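Local coordinates for protein CRISPR-associated endonuclease Cas12b (Alicyclobacillus acidoterrestris, PDB 5U31) that cleaves invading DNA that carries a protospacer adjacent motif, guided by a CRISPR RNA, using its RuvC nuclease domain and divalent metal ions, at residues Y523-A536 with Q885-A897. The protein carries 3 engineered substitutions. Sequence-based numbering, arbitrary orientation.
Sequences YAAVFRLVGDNHRA and QVHDLLVGTMYAA. With nucleotides of chain E.
Arg535 and Thr893 form a single beta bridge where a small hairpin, strands 527-530 and 535-538, sits across strand 890-895, an outermost strand of the RNase H-like RuvC sheet. Strand 527-530 crosses 890-895 at 74°. Two backbone bonds, both using Thr893, make the bridge in the parallel pattern: Thr893 N to His534 O, and Ala536 N to Thr893 O (2.9 Å, N-H...O angle 169°). His534, at positive phi, and Arg535 together face Val530 in a G1 bulge after the type I turn Gly531-His534. The His534 ring brings its edge atom CD2 to 3.4 Å from Val891 O, while ND1 bonds back to Asp532 O.

Apolar contacts centre on Leu890, whose CD1 lies among Phe527 CD2 (3.9 Å), at the ring edge, Tyr523 CD1 and Ala524 CA; its CB packs on Leu529 CD1. Gly892, lacking a side chain, lets Leu529 CD2 and Ala536 CB lie near its CA.

Two hydroxyls add bonds. Tyr523 is long enough for OH to donate to Asp888 O, while the Asp888 carboxylate turns to Ser511 and Ser513. Glu850, beside Ala849, an engineered residue at an inferred active-site position, probably competes for the proton that Thr893 OG1 donates to Asn533 O at 2.7 Å.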
ATOM      1  N   TYR A 523      26.480  -0.697 -14.457  1.00 56.32           N
ATOM      2  CA  TYR A 523      26.488   0.082 -13.227  1.00 50.19           C
ATOM      3  C   TYR A 523      25.768  -0.606 -12.078  1.00 49.04           C
ATOM      4  O   TYR A 523      25.682  -0.027 -10.991  1.00 48.88           O
ATOM      5  CB  TYR A 523      25.869   1.460 -13.468  1.00 41.19           C
ATOM      6  CG  TYR A 523      24.592   1.447 -14.276  1.00 37.46           C
ATOM      7  CD1 TYR A 523      23.371   1.150 -13.682  1.00 37.28           C
ATOM      8  CD2 TYR A 523      24.605   1.751 -15.630  1.00 43.96           C
ATOM      9  CE1 TYR A 523      22.203   1.147 -14.419  1.00 36.00           C
ATOM     10  CE2 TYR A 523      23.443   1.750 -16.374  1.00 41.41           C
ATOM     11  CZ  TYR A 523      22.246   1.446 -15.765  1.00 46.73           C
ATOM     12  OH  TYR A 523      21.086   1.448 -16.504  1.00 44.13           O
ATOM     13  N   ALA A 524      25.248  -1.816 -12.281  1.00 49.75           N
ATOM     14  CA  ALA A 524      24.610  -2.531 -11.186  1.00 45.47           C
ATOM     15  C   ALA A 524      25.620  -3.149 -10.230  1.00 46.19           C
ATOM     16  O   ALA A 524      25.266  -3.447  -9.086  1.00 52.01           O
ATOM     17  CB  ALA A 524      23.676  -3.613 -11.731  1.00 45.64           C
ATOM     18  N   ALA A 525      26.864  -3.342 -10.669  1.00 49.30           N
ATOM     19  CA  ALA A 525      27.915  -3.876  -9.813  1.00 48.29           C
ATOM     20  C   ALA A 525      28.462  -2.848  -8.834  1.00 48.53           C
ATOM     21  O   ALA A 525      29.293  -3.202  -7.991  1.00 59.84           O
ATOM     22  CB  ALA A 525      29.059  -4.429 -10.667  1.00 52.27           C
ATOM     23  N   VAL A 526      28.022  -1.596  -8.924  1.00 43.51           N
ATOM     24  CA  VAL A 526      28.521  -0.526  -8.069  1.00 50.58           C
ATOM     25  C   VAL A 526      27.569  -0.325  -6.895  1.00 60.35           C
ATOM     26  O   VAL A 526      27.990   0.046  -5.794  1.00 66.39           O
ATOM     27  CB  VAL A 526      28.708   0.771  -8.879  1.00 44.60           C
ATOM     28  CG1 VAL A 526      29.218   1.893  -8.000  1.00 52.24           C
ATOM     29  CG2 VAL A 526      29.675   0.529 -10.010  1.00 39.69           C
ATOM     30  N   PHE A 527      26.283  -0.585  -7.116  1.00 54.29           N
ATOM     31  CA  PHE A 527      25.256  -0.398  -6.099  1.00 43.74           C
ATOM     32  C   PHE A 527      24.699  -1.752  -5.685  1.00 55.47           C
ATOM     33  O   PHE A 527      24.119  -2.466  -6.509  1.00 64.17           O
ATOM     34  CB  PHE A 527      24.134   0.505  -6.609  1.00 45.22           C
ATOM     35  CG  PHE A 527      24.608   1.841  -7.080  1.00 40.61           C
ATOM     36  CD1 PHE A 527      25.240   2.708  -6.209  1.00 36.68           C
ATOM     37  CD2 PHE A 527      24.413   2.233  -8.389  1.00 36.30           C
ATOM     38  CE1 PHE A 527      25.677   3.939  -6.637  1.00 44.04           C
ATOM     39  CE2 PHE A 527      24.848   3.465  -8.827  1.00 54.77           C
ATOM     40  CZ  PHE A 527      25.481   4.322  -7.950  1.00 45.85           C
ATOM     41  N   ARG A 528      24.871  -2.090  -4.412  1.00 52.86           N
ATOM     42  CA  ARG A 528      24.324  -3.313  -3.835  1.00 55.11           C
ATOM     43  C   ARG A 528      22.925  -3.024  -3.305  1.00 54.36           C
ATOM     44  O   ARG A 528      22.759  -2.220  -2.382  1.00 63.16           O
ATOM     45  CB  ARG A 528      25.226  -3.833  -2.719  1.00 64.92           C
ATOM     46  CG  ARG A 528      24.835  -5.199  -2.155  1.00 74.26           C
ATOM     47  CD  ARG A 528      25.465  -6.342  -2.948  1.00 92.18           C
ATOM     48  NE  ARG A 528      24.848  -6.527  -4.259  1.00 99.52           N
ATOM     49  CZ  ARG A 528      25.278  -7.389  -5.176  1.00 87.46           C
ATOM     50  NH1 ARG A 528      26.337  -8.151  -4.929  1.00 79.26           N
ATOM     51  NH2 ARG A 528      24.649  -7.487  -6.341  1.00 78.10           N
ATOM     52  N   LEU A 529      21.925  -3.667  -3.898  1.00 56.56           N
ATOM     53  CA  LEU A 529      20.543  -3.557  -3.452  1.00 47.03           C
ATOM     54  C   LEU A 529      20.181  -4.824  -2.687  1.00 44.63           C
ATOM     55  O   LEU A 529      20.321  -5.933  -3.212  1.00 57.71           O
ATOM     56  CB  LEU A 529      19.602  -3.338  -4.637  1.00 32.56           C
ATOM     57  CG  LEU A 529      19.925  -2.092  -5.472  1.00 44.15           C
ATOM     58  CD1 LEU A 529      18.825  -1.793  -6.476  1.00 40.50           C
ATOM     59  CD2 LEU A 529      20.160  -0.889  -4.575  1.00 51.37           C
ATOM     60  N   VAL A 530      19.724  -4.661  -1.447  1.00 48.90           N
ATOM     61  CA  VAL A 530      19.540  -5.777  -0.528  1.00 52.81           C
ATOM     62  C   VAL A 530      18.083  -5.847  -0.091  1.00 50.65           C
ATOM     63  O   VAL A 530      17.465  -4.820   0.209  1.00 54.46           O
ATOM     64  CB  VAL A 530      20.463  -5.649   0.702  1.00 38.09           C
ATOM     65  CG1 VAL A 530      20.432  -6.930   1.506  1.00 46.26           C
ATOM     66  CG2 VAL A 530      21.881  -5.309   0.274  1.00 37.96           C
ATOM     67  N   GLY A 531      17.542  -7.061  -0.054  1.00 37.33           N
ATOM     68  CA  GLY A 531      16.226  -7.286   0.497  1.00 38.86           C
ATOM     69  C   GLY A 531      15.100  -6.832  -0.410  1.00 46.82           C
ATOM     70  O   GLY A 531      15.291  -6.310  -1.510  1.00 43.08           O
ATOM     71  N   ASP A 532      13.878  -7.054   0.082  1.00 53.99           N
ATOM     72  CA  ASP A 532      12.695  -6.601  -0.641  1.00 60.34           C
ATOM     73  C   ASP A 532      12.569  -5.086  -0.638  1.00 57.34           C
ATOM     74  O   ASP A 532      11.958  -4.525  -1.553  1.00 59.47           O
ATOM     75  CB  ASP A 532      11.440  -7.238  -0.045  1.00 74.18           C
ATOM     76  CG  ASP A 532      10.955  -8.421  -0.854  1.00 83.06           C
ATOM     77  OD1 ASP A 532      11.072  -8.367  -2.097  1.00 91.40           O
ATOM     78  OD2 ASP A 532      10.461  -9.400  -0.256  1.00 81.05           O
ATOM     79  N   ASN A 533      13.143  -4.415   0.360  1.00 56.09           N
ATOM     80  CA  ASN A 533      13.146  -2.960   0.419  1.00 36.51           C
ATOM     81  C   ASN A 533      14.238  -2.330  -0.431  1.00 41.97           C
ATOM     82  O   ASN A 533      14.343  -1.101  -0.445  1.00 42.04           O
ATOM     83  CB  ASN A 533      13.303  -2.490   1.861  1.00 45.01           C
ATOM     84  CG  ASN A 533      12.134  -2.882   2.730  1.00 56.78           C
ATOM     85  OD1 ASN A 533      10.992  -2.928   2.269  1.00 55.26           O
ATOM     86  ND2 ASN A 533      12.411  -3.171   3.997  1.00 63.17           N
ATOM     87  N   HIS A 534      15.055  -3.135  -1.115  1.00 47.07           N
ATOM     88  CA  HIS A 534      16.088  -2.635  -2.025  1.00 31.60           C
ATOM     89  C   HIS A 534      17.040  -1.669  -1.325  1.00 48.19           C
ATOM     90  O   HIS A 534      17.408  -0.631  -1.876  1.00 61.86           O
ATOM     91  CB  HIS A 534      15.465  -1.976  -3.256  1.00 31.04           C
ATOM     92  CG  HIS A 534      14.816  -2.943  -4.195  1.00 52.56           C
ATOM     93  ND1 HIS A 534      14.001  -3.968  -3.762  1.00 51.91           N
ATOM     94  CD2 HIS A 534      14.858  -3.040  -5.545  1.00 49.58           C
ATOM     95  CE1 HIS A 534      13.570  -4.655  -4.805  1.00 53.88           C
ATOM     96  NE2 HIS A 534      14.076  -4.113  -5.899  1.00 52.63           N
ATOM     97  N   ARG A 535      17.438  -2.008  -0.099  1.00 49.10           N
ATOM     98  CA  ARG A 535      18.334  -1.142   0.655  1.00 41.07           C
ATOM     99  C   ARG A 535      19.632  -0.949  -0.115  1.00 43.46           C
ATOM    100  O   ARG A 535      20.317  -1.919  -0.451  1.00 43.55           O
ATOM    101  CB  ARG A 535      18.595  -1.725   2.045  1.00 35.32           C
ATOM    102  CG  ARG A 535      17.438  -1.491   3.016  1.00 51.32           C
ATOM    103  CD  ARG A 535      17.661  -2.124   4.387  1.00 74.80           C
ATOM    104  NE  ARG A 535      17.319  -3.545   4.408  1.00 82.81           N
ATOM    105  CZ  ARG A 535      18.194  -4.529   4.598  1.00 85.63           C
ATOM    106  NH1 ARG A 535      17.781  -5.791   4.596  1.00 85.35           N
ATOM    107  NH2 ARG A 535      19.479  -4.255   4.801  1.00 71.05           N
ATOM    108  N   ALA A 536      19.947   0.309  -0.418  1.00 41.86           N
ATOM    109  CA  ALA A 536      21.057   0.637  -1.299  1.00 34.02           C
ATOM    110  C   ALA A 536      22.362   0.703  -0.522  1.00 39.45           C
ATOM    111  O   ALA A 536      22.430   1.314   0.550  1.00 45.31           O
ATOM    112  CB  ALA A 536      20.802   1.968  -2.002  1.00 44.30           C
ATOM    113  N   GLN A 885      11.750  -0.791 -14.853  1.00 34.66           N
ATOM    114  CA  GLN A 885      12.398  -1.994 -15.368  1.00 32.92           C
ATOM    115  C   GLN A 885      12.897  -1.787 -16.795  1.00 40.97           C
ATOM    116  O   GLN A 885      14.053  -2.095 -17.110  1.00 38.15           O
ATOM    117  CB  GLN A 885      11.427  -3.173 -15.293  1.00 40.76           C
ATOM    118  CG  GLN A 885      12.062  -4.543 -15.510  1.00 53.66           C
ATOM    119  CD  GLN A 885      11.126  -5.684 -15.130  1.00 53.63           C
ATOM    120  OE1 GLN A 885       9.986  -5.457 -14.724  1.00 54.20           O
ATOM    121  NE2 GLN A 885      11.609  -6.915 -15.260  1.00 52.51           N
ATOM    122  N   VAL A 886      12.044  -1.238 -17.663  1.00 41.89           N
ATOM    123  CA  VAL A 886      12.389  -1.087 -19.074  1.00 32.54           C
ATOM    124  C   VAL A 886      13.551  -0.126 -19.263  1.00 42.18           C
ATOM    125  O   VAL A 886      14.324  -0.255 -20.221  1.00 46.65           O
ATOM    126  CB  VAL A 886      11.166  -0.611 -19.873  1.00 32.69           C
ATOM    127  CG1 VAL A 886      11.369  -0.882 -21.339  1.00 37.63           C
ATOM    128  CG2 VAL A 886       9.913  -1.277 -19.368  1.00 54.69           C
ATOM    129  N   HIS A 887      13.684   0.861 -18.384  1.00 37.14           N
ATOM    130  CA  HIS A 887      14.672   1.914 -18.563  1.00 42.07           C
ATOM    131  C   HIS A 887      16.022   1.580 -17.949  1.00 34.21           C
ATOM    132  O   HIS A 887      16.942   2.399 -18.046  1.00 42.25           O
ATOM    133  CB  HIS A 887      14.149   3.225 -17.973  1.00 33.98           C
ATOM    134  CG  HIS A 887      12.808   3.627 -18.499  1.00 33.83           C
ATOM    135  ND1 HIS A 887      12.639   4.210 -19.737  1.00 34.44           N
ATOM    136  CD2 HIS A 887      11.571   3.527 -17.955  1.00 33.21           C
ATOM    137  CE1 HIS A 887      11.354   4.455 -19.932  1.00 36.57           C
ATOM    138  NE2 HIS A 887      10.685   4.050 -18.865  1.00 33.46           N
ATOM    139  N   ASP A 888      16.162   0.409 -17.324  1.00 33.74           N
ATOM    140  CA  ASP A 888      17.398   0.012 -16.646  1.00 33.96           C
ATOM    141  C   ASP A 888      17.752   0.959 -15.499  1.00 36.81           C
ATOM    142  O   ASP A 888      18.930   1.201 -15.221  1.00 34.54           O
ATOM    143  CB  ASP A 888      18.570  -0.087 -17.629  1.00 34.81           C
ATOM    144  CG  ASP A 888      18.334  -1.105 -18.716  1.00 41.41           C
ATOM    145  OD1 ASP A 888      17.957  -2.246 -18.386  1.00 60.42           O
ATOM    146  OD2 ASP A 888      18.523  -0.765 -19.900  1.00 54.03           O
ATOM    147  N   LEU A 889      16.740   1.506 -14.826  1.00 37.18           N
ATOM    148  CA  LEU A 889      16.928   2.376 -13.672  1.00 33.53           C
ATOM    149  C   LEU A 889      16.803   1.570 -12.391  1.00 32.98           C
ATOM    150  O   LEU A 889      15.801   0.876 -12.186  1.00 56.87           O
ATOM    151  CB  LEU A 889      15.898   3.504 -13.651  1.00 33.42           C
ATOM    152  CG  LEU A 889      15.921   4.499 -14.797  1.00 39.79           C
ATOM    153  CD1 LEU A 889      14.935   5.610 -14.507  1.00 36.14           C
ATOM    154  CD2 LEU A 889      17.323   5.037 -14.954  1.00 51.39           C
ATOM    155  N   LEU A 890      17.803   1.676 -11.526  1.00 33.26           N
ATOM    156  CA  LEU A 890      17.751   1.050 -10.214  1.00 32.87           C
ATOM    157  C   LEU A 890      17.020   1.969  -9.247  1.00 33.93           C
ATOM    158  O   LEU A 890      17.304   3.170  -9.190  1.00 39.33           O
ATOM    159  CB  LEU A 890      19.156   0.769  -9.689  1.00 33.37           C
ATOM    160  CG  LEU A 890      20.157   0.107 -10.630  1.00 33.86           C
ATOM    161  CD1 LEU A 890      21.531   0.117  -9.998  1.00 34.47           C
ATOM    162  CD2 LEU A 890      19.726  -1.303 -10.944  1.00 33.42           C
ATOM    163  N   VAL A 891      16.086   1.416  -8.485  1.00 32.05           N
ATOM    164  CA  VAL A 891      15.466   2.150  -7.388  1.00 36.51           C
ATOM    165  C   VAL A 891      15.859   1.460  -6.089  1.00 36.98           C
ATOM    166  O   VAL A 891      15.654   0.250  -5.925  1.00 35.57           O
ATOM    167  CB  VAL A 891      13.941   2.259  -7.551  1.00 35.43           C
ATOM    168  CG1 VAL A 891      13.445   1.299  -8.612  1.00 32.82           C
ATOM    169  CG2 VAL A 891      13.223   2.049  -6.214  1.00 31.19           C
ATOM    170  N   GLY A 892      16.476   2.229  -5.186  1.00 32.20           N
ATOM    171  CA  GLY A 892      16.870   1.726  -3.892  1.00 32.24           C
ATOM    172  C   GLY A 892      16.388   2.658  -2.794  1.00 32.30           C
ATOM    173  O   GLY A 892      15.878   3.751  -3.055  1.00 41.99           O
ATOM    174  N   THR A 893      16.560   2.206  -1.558  1.00 35.53           N
ATOM    175  CA  THR A 893      16.131   2.960  -0.393  1.00 32.45           C
ATOM    176  C   THR A 893      17.325   3.290   0.489  1.00 33.08           C
ATOM    177  O   THR A 893      18.376   2.649   0.415  1.00 48.57           O
ATOM    178  CB  THR A 893      15.091   2.188   0.421  1.00 37.81           C
ATOM    179  OG1 THR A 893      15.630   0.914   0.795  1.00 38.72           O
ATOM    180  CG2 THR A 893      13.821   1.988  -0.394  1.00 40.89           C
HETATM  181  N   MSE A 894      17.148   4.309   1.324  1.00 33.35           N
HETATM  182  CA  MSE A 894      18.146   4.686   2.319  1.00 33.98           C
HETATM  183  C   MSE A 894      17.515   4.813   3.695  1.00 34.02           C
HETATM  184  O   MSE A 894      16.377   5.267   3.825  1.00 33.74           O
HETATM  185  CB  MSE A 894      18.822   6.005   1.944  1.00 34.50           C
HETATM  186  CG  MSE A 894      20.313   5.884   1.696  1.00 59.82           C
HETATM  187 SE   MSE A 894      21.293   5.280   3.259  1.00 68.73          SE
HETATM  188  CE  MSE A 894      22.745   4.359   2.346  1.00 66.94           C
ATOM    189  N   TYR A 895      18.270   4.411   4.716  1.00 34.44           N
ATOM    190  CA  TYR A 895      17.824   4.522   6.097  1.00 34.64           C
ATOM    191  C   TYR A 895      17.436   5.962   6.415  1.00 53.08           C
ATOM    192  O   TYR A 895      18.269   6.870   6.347  1.00 55.00           O
ATOM    193  CB  TYR A 895      18.930   4.039   7.025  1.00 35.24           C
ATOM    194  CG  TYR A 895      18.488   3.896   8.451  1.00 35.48           C
ATOM    195  CD1 TYR A 895      17.717   2.817   8.850  1.00 41.38           C
ATOM    196  CD2 TYR A 895      18.833   4.841   9.401  1.00 36.12           C
ATOM    197  CE1 TYR A 895      17.303   2.680  10.155  1.00 37.05           C
ATOM    198  CE2 TYR A 895      18.425   4.711  10.703  1.00 36.92           C
ATOM    199  CZ  TYR A 895      17.661   3.630  11.079  1.00 36.24           C
ATOM    200  OH  TYR A 895      17.249   3.495  12.385  1.00 52.22           O
ATOM    201  N   ALA A 896      16.169   6.174   6.766  1.00 43.44           N
ATOM    202  CA  ALA A 896      15.580   7.507   6.745  1.00 34.74           C
ATOM    203  C   ALA A 896      15.385   8.115   8.126  1.00 35.25           C
ATOM    204  O   ALA A 896      14.833   9.215   8.228  1.00 36.55           O
ATOM    205  CB  ALA A 896      14.248   7.477   5.999  1.00 34.14           C
ATOM    206  N   ALA A 897      15.812   7.435   9.189  1.00 35.56           N
ATOM    207  CA  ALA A 897      15.562   7.939  10.534  1.00 36.09           C
ATOM    208  C   ALA A 897      16.323   9.242  10.751  1.00 36.74           C
ATOM    209  O   ALA A 897      17.538   9.310  10.532  1.00 37.07           O
ATOM    210  CB  ALA A 897      15.957   6.899  11.576  1.00 36.38           C
TER
ATOM    211  P    DT E   3      10.693   9.473  16.696  1.00 82.61           P
ATOM    212  OP1  DT E   3       9.344   9.608  16.098  1.00 84.44           O
ATOM    213  OP2  DT E   3      10.909   8.642  17.904  1.00 85.20           O
ATOM    214  O5'  DT E   3      11.696   8.949  15.579  1.00 74.57           O
ATOM    215  C5'  DT E   3      12.734   9.782  15.135  1.00 57.34           C
ATOM    216  C4'  DT E   3      13.027   9.514  13.680  1.00 51.28           C
ATOM    217  O4'  DT E   3      13.035   8.078  13.452  1.00 46.31           O
ATOM    218  C3'  DT E   3      12.007  10.097  12.711  1.00 36.68           C
ATOM    219  O3'  DT E   3      12.678  10.641  11.577  1.00 36.50           O
ATOM    220  C2'  DT E   3      11.137   8.889  12.349  1.00 39.99           C
ATOM    221  C1'  DT E   3      12.143   7.745  12.413  1.00 46.13           C
ATOM    222  N1   DT E   3      11.536   6.399  12.728  1.00 35.64           N
ATOM    223  C2   DT E   3      11.889   5.295  11.972  1.00 53.15           C
ATOM    224  O2   DT E   3      12.667   5.342  11.035  1.00 64.68           O
ATOM    225  N3   DT E   3      11.291   4.122  12.354  1.00 62.10           N
ATOM    226  C4   DT E   3      10.397   3.940  13.394  1.00 73.58           C
ATOM    227  O4   DT E   3       9.913   2.841  13.658  1.00 73.18           O
ATOM    228  C5   DT E   3      10.075   5.136  14.145  1.00 69.16           C
ATOM    229  C7   DT E   3       9.117   5.070  15.300  1.00 80.35           C
ATOM    230  C6   DT E   3      10.656   6.289  13.779  1.00 36.37           C
TER